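Local structure of C2 toxin component I (Clostridium botulinum, 2J3X) at residues A[261-266]-A[273-278]. The protein serves as the enzymatic component of the binary C2 toxin, an ADP-ribosyltransferase that modifies actin in target cells. The protein carries 2 engineered substitutions. Sequence-based numbering, arbitrary orientation. Where two conformers were deposited one is given.
Sequences NSYLRN and DELNKK
OD1 of N276 takes two donors: the hydroxyl of Y263, reached across the contact, and NH1 of R268 in the connecting loop. The first bond is short, 2.5 Å from Y263 OH to N276 OD1. It meets the carbonyl at a C=O...donor angle of 119°, as expected for an sp2 oxygen, but the hydroxyl is tilted well out of the carbonyl plane. The side chains cross at about a right angle, with ring and amide planes 48° apart, and N276 OD1 lies at the ring's edge, near its plane, where it also approaches Y263 CE2 at 3.1 Å.

The side chain of Y263 leaves its helix toward 273-278: with CG anti to the backbone N (chi1 -177°), its ring bridges a gap in which the nearest CA atoms, those of Y263 and L275, are 8.0 Å apart. L275 lies over one face of the ring. L275 CD1 makes a CH-pi contact 4.2 Å from the Y263 ring centroid and is closest to Y263 CG, at 3.8 Å; L275 CB packs farther out toward the rim, 4.0 Å from Y263 CD2.

The phenol oxygen is both donor and acceptor: it donates to N276 OD1 and accepts the backbone N-H of N272, just before helix 273-286. N272 in turn offers OD1 to the backbone N-H of L275, while N276 ND2 bonds to N271 OD1.

The contact thus joins consecutive helices, 257-265 and 273-286, near the periphery of an ADP-ribosyltransferase exoenzyme region. One buried tyrosine does two jobs: its ring supplies apolar packing, while its hydroxyl, satisfied as both donor and acceptor, ties the start of helix 273-286 to helix 257-265, which probably helps hold the loop's entry into that helix.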
# COMPACT_ATOMS: atom_id res chain seq x y z
N ASN A 261 20.90 -5.96 20.33
CA ASN A 261 19.44 -5.77 20.36
C ASN A 261 18.97 -5.75 21.83
O ASN A 261 18.24 -4.85 22.24
CB ASN A 261 18.71 -6.91 19.61
CG ASN A 261 18.82 -6.80 18.09
OD1 ASN A 261 19.21 -5.75 17.56
ND2 ASN A 261 18.45 -7.89 17.38
N SER A 262 19.42 -6.74 22.61
CA SER A 262 18.98 -6.82 24.05
C SER A 262 19.40 -5.60 24.83
O SER A 262 18.58 -5.00 25.54
CB SER A 262 19.48 -8.09 24.73
OG SER A 262 18.84 -9.20 24.11
N TYR A 263 20.66 -5.20 24.66
CA TYR A 263 21.22 -4.05 25.31
C TYR A 263 20.41 -2.81 25.00
O TYR A 263 19.97 -2.09 25.91
CB TYR A 263 22.67 -3.88 24.87
CG TYR A 263 23.47 -2.74 25.48
CD1 TYR A 263 23.86 -2.78 26.85
CD2 TYR A 263 23.90 -1.66 24.70
CE1 TYR A 263 24.60 -1.76 27.41
CE2 TYR A 263 24.67 -0.63 25.26
CZ TYR A 263 25.02 -0.70 26.63
OH TYR A 263 25.79 0.30 27.20
N LEU A 264 20.19 -2.57 23.72
CA LEU A 264 19.41 -1.40 23.31
C LEU A 264 17.96 -1.46 23.79
O LEU A 264 17.42 -0.45 24.22
CB LEU A 264 19.51 -1.18 21.77
CG LEU A 264 20.87 -0.55 21.38
CD1 LEU A 264 21.04 -0.63 19.81
CD2 LEU A 264 21.10 0.91 21.87
N ARG A 265 17.35 -2.64 23.72
CA ARG A 265 15.96 -2.79 24.15
C ARG A 265 15.82 -2.62 25.67
O ARG A 265 14.73 -2.34 26.19
CB ARG A 265 15.41 -4.14 23.69
CG ARG A 265 15.03 -4.12 22.19
CD ARG A 265 14.99 -5.53 21.59
NE ARG A 265 14.92 -5.53 20.12
CZ ARG A 265 14.94 -6.63 19.37
NH1 ARG A 265 15.01 -7.83 19.95
NH2 ARG A 265 14.88 -6.55 18.04
N ASN A 266 16.94 -2.80 26.38
CA ASN A 266 16.97 -2.62 27.83
C ASN A 266 17.56 -1.26 28.24
O ASN A 266 18.12 -1.15 29.32
CB ASN A 266 17.78 -3.74 28.52
CG ASN A 266 17.16 -5.13 28.32
OD1 ASN A 266 15.95 -5.33 28.42
ND2 ASN A 266 18.03 -6.11 28.09
N ASP A 273 30.65 -0.60 27.75
CA ASP A 273 31.47 0.19 26.84
C ASP A 273 31.74 -0.51 25.50
O ASP A 273 31.72 0.16 24.47
CB ASP A 273 32.79 0.61 27.47
CG ASP A 273 32.61 1.59 28.62
OD1 ASP A 273 31.57 2.30 28.68
OD2 ASP A 273 33.53 1.67 29.47
N GLU A 274 31.98 -1.82 25.52
CA GLU A 274 32.33 -2.53 24.30
C GLU A 274 31.16 -2.44 23.32
O GLU A 274 31.35 -2.15 22.13
CB GLU A 274 32.68 -3.98 24.59
CG GLU A 274 33.53 -4.61 23.51
CD GLU A 274 33.83 -6.09 23.73
OE1 GLU A 274 34.41 -6.45 24.79
OE2 GLU A 274 33.52 -6.89 22.81
N LEU A 275 29.95 -2.66 23.84
CA LEU A 275 28.74 -2.55 23.02
C LEU A 275 28.46 -1.13 22.61
O LEU A 275 28.08 -0.86 21.46
CB LEU A 275 27.52 -3.14 23.74
CG LEU A 275 27.59 -4.64 23.95
CD1 LEU A 275 26.32 -5.12 24.65
CD2 LEU A 275 27.79 -5.36 22.62
N ASN A 276 28.64 -0.20 23.54
CA ASN A 276 28.55 1.20 23.16
C ASN A 276 29.41 1.54 21.95
O ASN A 276 28.94 2.29 21.09
CB ASN A 276 28.93 2.15 24.29
CG ASN A 276 27.94 2.14 25.43
OD1 ASN A 276 26.80 1.66 25.30
ND2 ASN A 276 28.39 2.63 26.59
N LYS A 277 30.65 1.05 21.91
CA LYS A 277 31.54 1.35 20.79
C LYS A 277 31.03 0.72 19.50
O LYS A 277 31.04 1.35 18.45
CB LYS A 277 32.96 0.87 21.09
CG LYS A 277 33.65 1.67 22.21
CD LYS A 277 34.79 0.87 22.88
CE LYS A 277 35.59 1.75 23.83
NZ LYS A 277 36.48 2.67 23.09
N LYS A 278 30.64 -0.55 19.56
CA LYS A 278 30.13 -1.20 18.37
C LYS A 278 28.88 -0.47 17.86
O LYS A 278 28.68 -0.31 16.65
CB LYS A 278 29.79 -2.63 18.67
CG LYS A 278 31.01 -3.49 18.94
CD LYS A 278 30.60 -4.90 19.24
CE LYS A 278 31.88 -5.73 19.39
NZ LYS A 278 31.62 -7.11 19.86